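Local coordinates for protein acyl-coenzyme A oxidase acox-1.1 (Caenorhabditis elegans, PDB 5K3H) that catalyses the FAD-dependent desaturation of acyl-CoA thioesters to (2E)-enoyl-CoAs with release of hydrogen peroxide, the first step of peroxisomal beta-oxidation, at residues Q174-H179 / I260-L265; N13-A18 / V319-Q324. All coordinates share one frame; numbering follows the deposited sequence.

Contact 1: residues Q174-H179 / I260-L265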
# COMPACT_ATOMS: atom_id res chain seq x y z
N GLN B 174 -27.30 38.35 21.00
CA GLN B 174 -26.16 38.62 20.13
C GLN B 174 -25.08 37.55 20.27
O GLN B 174 -23.91 37.83 20.55
CB GLN B 174 -25.57 40.00 20.43
CG GLN B 174 -26.47 41.16 20.02
CD GLN B 174 -25.95 42.45 20.59
OE1 GLN B 174 -26.51 42.97 21.55
NE2 GLN B 174 -24.85 42.96 20.02
N GLU B 175 -25.50 36.30 20.06
CA GLU B 175 -24.65 35.13 20.18
C GLU B 175 -24.97 34.16 19.05
O GLU B 175 -26.09 34.16 18.53
CB GLU B 175 -24.86 34.42 21.51
CG GLU B 175 -24.22 35.08 22.70
CD GLU B 175 -24.67 34.41 23.97
OE1 GLU B 175 -25.90 34.24 24.14
OE2 GLU B 175 -23.81 33.97 24.75
N PHE B 176 -23.98 33.34 18.68
CA PHE B 176 -24.22 32.16 17.86
C PHE B 176 -24.36 30.93 18.74
O PHE B 176 -23.59 30.76 19.70
CB PHE B 176 -23.11 31.97 16.83
CG PHE B 176 -23.17 32.97 15.71
CD1 PHE B 176 -24.03 32.76 14.64
CD2 PHE B 176 -22.46 34.14 15.78
CE1 PHE B 176 -24.13 33.68 13.63
CE2 PHE B 176 -22.55 35.07 14.78
CZ PHE B 176 -23.39 34.84 13.68
N VAL B 177 -25.37 30.11 18.45
CA VAL B 177 -25.61 28.86 19.18
C VAL B 177 -25.15 27.74 18.25
O VAL B 177 -25.76 27.51 17.21
CB VAL B 177 -27.10 28.69 19.54
CG1 VAL B 177 -27.38 27.28 19.97
CG2 VAL B 177 -27.56 29.69 20.60
N LEU B 178 -24.06 27.06 18.60
CA LEU B 178 -23.53 25.97 17.79
C LEU B 178 -24.22 24.68 18.21
O LEU B 178 -24.45 24.46 19.41
CB LEU B 178 -22.02 25.84 17.96
CG LEU B 178 -21.06 26.66 17.07
CD1 LEU B 178 -21.54 28.05 16.79
CD2 LEU B 178 -19.70 26.75 17.78
N HIS B 179 -24.59 23.84 17.24
CA HIS B 179 -25.28 22.62 17.62
C HIS B 179 -24.95 21.46 16.70
O HIS B 179 -24.86 21.61 15.48
CB HIS B 179 -26.80 22.84 17.64
CG HIS B 179 -27.54 21.74 18.33
ND1 HIS B 179 -27.31 21.41 19.65
CD2 HIS B 179 -28.47 20.88 17.88
CE1 HIS B 179 -28.09 20.40 19.98
NE2 HIS B 179 -28.80 20.05 18.92
N ILE B 260 -21.43 31.24 21.61
CA ILE B 260 -20.24 32.07 21.42
C ILE B 260 -20.70 33.47 20.99
O ILE B 260 -21.80 33.62 20.42
CB ILE B 260 -19.25 31.44 20.41
CG1 ILE B 260 -19.87 31.32 19.02
CG2 ILE B 260 -18.78 30.07 20.89
CD1 ILE B 260 -18.92 30.74 17.99
N PRO B 261 -19.91 34.52 21.27
CA PRO B 261 -20.32 35.88 20.89
C PRO B 261 -20.49 36.04 19.39
O PRO B 261 -19.93 35.29 18.59
CB PRO B 261 -19.17 36.75 21.40
CG PRO B 261 -18.51 35.94 22.48
CD PRO B 261 -18.72 34.50 22.13
N ARG B 262 -21.28 37.05 19.01
CA ARG B 262 -21.46 37.37 17.61
C ARG B 262 -20.12 37.55 16.90
O ARG B 262 -19.95 37.11 15.75
CB ARG B 262 -22.28 38.65 17.44
CG ARG B 262 -22.67 38.92 15.99
CD ARG B 262 -23.29 40.26 15.75
NE ARG B 262 -22.32 41.33 15.53
CZ ARG B 262 -21.90 42.18 16.46
NH1 ARG B 262 -22.39 42.10 17.69
NH2 ARG B 262 -21.02 43.12 16.15
N THR B 263 -19.16 38.20 17.56
CA THR B 263 -17.89 38.55 16.93
C THR B 263 -16.91 37.38 16.84
O THR B 263 -15.80 37.58 16.34
CB THR B 263 -17.24 39.71 17.68
OG1 THR B 263 -17.17 39.38 19.08
CG2 THR B 263 -18.03 41.00 17.50
N ASN B 264 -17.30 36.17 17.28
CA ASN B 264 -16.51 34.98 16.97
C ASN B 264 -16.74 34.46 15.56
O ASN B 264 -16.00 33.57 15.13
CB ASN B 264 -16.78 33.85 17.97
CG ASN B 264 -16.06 34.03 19.29
OD1 ASN B 264 -15.94 35.13 19.79
ND2 ASN B 264 -15.56 32.93 19.84
N LEU B 265 -17.77 34.95 14.86
CA LEU B 265 -17.85 34.77 13.42
C LEU B 265 -16.68 35.49 12.77
O LEU B 265 -16.49 36.69 12.99
CB LEU B 265 -19.17 35.32 12.88
CG LEU B 265 -19.30 35.50 11.35
CD1 LEU B 265 -19.43 34.15 10.64
CD2 LEU B 265 -20.45 36.41 10.95

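Contact 2: residues N13-A18 / V319-Q324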
# COMPACT_ATOMS: atom_id res chain seq x y z
N ASN B 13 30.45 2.01 3.48
CA ASN B 13 30.38 0.74 2.76
C ASN B 13 30.92 0.89 1.34
O ASN B 13 30.37 1.68 0.57
CB ASN B 13 28.93 0.27 2.71
CG ASN B 13 28.78 -1.13 2.11
OD1 ASN B 13 29.57 -1.54 1.25
ND2 ASN B 13 27.78 -1.85 2.56
N PRO B 14 31.96 0.16 0.96
CA PRO B 14 32.55 0.38 -0.37
C PRO B 14 31.59 0.07 -1.50
O PRO B 14 31.77 0.61 -2.60
CB PRO B 14 33.77 -0.55 -0.39
CG PRO B 14 33.52 -1.56 0.66
CD PRO B 14 32.65 -0.91 1.71
N ASP B 15 30.60 -0.79 -1.28
CA ASP B 15 29.59 -1.03 -2.31
C ASP B 15 28.73 0.20 -2.56
O ASP B 15 28.33 0.47 -3.70
CB ASP B 15 28.76 -2.25 -1.94
CG ASP B 15 29.47 -3.55 -2.29
OD1 ASP B 15 30.35 -3.52 -3.18
OD2 ASP B 15 29.16 -4.60 -1.65
N LEU B 16 28.42 0.96 -1.51
CA LEU B 16 27.66 2.19 -1.67
C LEU B 16 28.55 3.31 -2.19
O LEU B 16 28.16 4.04 -3.12
CB LEU B 16 27.02 2.58 -0.34
CG LEU B 16 26.11 3.78 -0.30
CD1 LEU B 16 25.04 3.68 -1.36
CD2 LEU B 16 25.47 3.86 1.06
N THR B 17 29.76 3.44 -1.64
CA THR B 17 30.71 4.42 -2.17
C THR B 17 30.98 4.22 -3.67
O THR B 17 31.05 5.20 -4.42
CB THR B 17 32.01 4.36 -1.38
OG1 THR B 17 31.72 4.67 -0.01
CG2 THR B 17 32.98 5.38 -1.91
N ALA B 18 31.12 2.97 -4.13
CA ALA B 18 31.33 2.72 -5.55
C ALA B 18 30.21 3.32 -6.40
O ALA B 18 30.46 3.85 -7.50
CB ALA B 18 31.44 1.22 -5.83
N VAL B 319 23.96 -1.96 -1.52
CA VAL B 319 24.69 -2.77 -0.55
C VAL B 319 24.23 -4.23 -0.51
O VAL B 319 24.99 -5.10 -0.06
CB VAL B 319 24.58 -2.11 0.84
CG1 VAL B 319 24.77 -0.62 0.73
CG2 VAL B 319 23.26 -2.41 1.52
N ARG B 320 23.02 -4.52 -0.99
CA ARG B 320 22.46 -5.88 -1.00
C ARG B 320 22.94 -6.65 -2.23
O ARG B 320 22.65 -6.26 -3.36
CB ARG B 320 20.94 -5.80 -0.98
CG ARG B 320 20.21 -7.13 -1.08
CD ARG B 320 20.65 -8.05 0.04
NE ARG B 320 19.72 -9.16 0.17
CZ ARG B 320 19.53 -9.87 1.28
NH1 ARG B 320 20.22 -9.59 2.40
NH2 ARG B 320 18.63 -10.84 1.27
N ARG B 321 23.67 -7.75 -2.02
CA ARG B 321 24.11 -8.63 -3.10
C ARG B 321 23.28 -9.91 -3.06
O ARG B 321 23.15 -10.54 -2.00
CB ARG B 321 25.60 -8.94 -2.96
CG ARG B 321 26.49 -7.77 -3.43
CD ARG B 321 27.94 -7.98 -3.14
NE ARG B 321 28.77 -6.85 -3.57
CZ ARG B 321 29.27 -6.72 -4.79
NH1 ARG B 321 29.01 -7.66 -5.70
NH2 ARG B 321 30.03 -5.68 -5.12
N GLN B 322 22.70 -10.31 -4.20
CA GLN B 322 21.76 -11.44 -4.18
C GLN B 322 21.58 -11.97 -5.58
O GLN B 322 21.18 -11.22 -6.48
CB GLN B 322 20.40 -11.02 -3.58
CG GLN B 322 19.48 -12.18 -3.12
CD GLN B 322 19.89 -12.82 -1.76
OE1 GLN B 322 19.22 -13.75 -1.27
NE2 GLN B 322 20.98 -12.32 -1.16
N GLY B 323 21.89 -13.25 -5.78
CA GLY B 323 21.75 -13.85 -7.08
C GLY B 323 22.92 -13.51 -7.97
O GLY B 323 23.76 -12.65 -7.68
N GLN B 324 23.00 -14.24 -9.08
CA GLN B 324 24.07 -14.06 -10.04
C GLN B 324 23.49 -13.64 -11.37
O GLN B 324 22.37 -14.02 -11.74
CB GLN B 324 24.88 -15.33 -10.21
CG GLN B 324 25.91 -15.50 -9.14
CD GLN B 324 26.53 -16.85 -9.21
OE1 GLN B 324 25.84 -17.85 -9.00
NE2 GLN B 324 27.83 -16.92 -9.50
O HOH W 1 27.29 -4.52 0.35

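Contact 1: residues Q174-H179 / I260-L265
The ring of Phe176 meets segment 260-265 at its rim: the carbonyl oxygens of Pro261 and Arg262 both lie at the ring edge, near its plane, and CE2 comes 3.4 Å from Arg262 O. The rings of Phe218 and Tyr169 meet it at an incline. The second flat group, the Arg262 guanidinium, carries its own neighbour Thr263 CG2 on one face, while the Gln174 amide runs alongside with its plane turned by 25°; Gln174 NE2 and Arg262 NH1 are both donors and form no bond. The polar end of Arg262 is held instead by NE to the carbonyl of Val272. With CG anti to its carbonyl carbon (chi1 -73°), Phe176 sends CE2 on to Leu265 CB at 3.9 Å, while its CB rests on Ile260 CG1. With Ile260 in the crowded chi1 position (63°), Ile260 CD1 lies 3.9 Å from Leu178 CD1, the two side chains crossing at about a right angle. An alanine at Phe176 would remove the ring packed against Leu265 and Phe218, and would probably leave this side of the strand pair less well packed.

The backbones pair beneath: Phe176 N donates to Ile260 O at 2.8 Å and Ile260 N returns a bond to Phe176 O at 2.9 Å, each nearly along the C=O axis. Arg262 N adds a bond to Gln174 O from above the carbonyl plane. The Phe176-Ile260 bonds define an antiparallel strand pair of the beta domain; the G1 bulge between strands 166-170 and 175-179, where Gln174 and Glu175 face Asp170, meets the 3-10 turn 262-264 at one end of the pair.

Contact 2: residues N13-A18 / V319-Q324
Charge pairing dominates this contact. Asp15 and Arg321 reach tip to tip, and the guanidinium grips the carboxylate side-on with two nitrogens: NH2 to OD1 at 2.9 Å and NE to OD2 at 3.0 Å, both nearly straight. The oxygens lie close to the guanidinium plane, but the carboxylate is met from above its own plane, the two groups being turned 49° apart. Arg321 NH1 binds the carbonyl of Glu331, which further fixes the group.

Among the other hydrogen bonds, Asn13 is the N-cap of helix 14-21, its OD1 accepting from Asp15 N at 2.8 Å. A water donates to Asp15 OD2 and to Val319 O, bridging the carboxylate to the last turn of helix 300-319; its bond from Asn13 ND2 is weak, and that nitrogen also binds the carbonyl of Gly634.

In van der Waals packing, Val319 CG1 lies 4.1 Å from Leu16 CB, and the Asn13 side chain crosses Val319 obliquely, bringing ND2 to 3.6 Å from Val319 CB.

Asp15, in the first turn of its helix, would probably be stabilised as an anion by both the helix N terminus and Arg321, so a bidentate salt bridge joins the first turn of helix 14-21 to the chain next to Arg320, which binds FAD shared between the subunits.

From the N terminus, the chain first enters helix 14-21, whose opening turn is one half of contact 2. It then passes through the N-terminal helices to the beta domain, where strand 175-179 begins contact 1; 80 residues, none of them helical, separate segments 174-179 and 260-265, whose pairing closes that loop. Helix 300-319 follows, and its end completes contact 2, so the smaller loop lies wholly within the larger one. Contact 1 joins two strands of one sheet, whereas contact 2 ties the chain's first helix to the loop leading toward helix 338-367. The two do not touch: their centres are 65 Å apart, on opposite sides of the chain's centre.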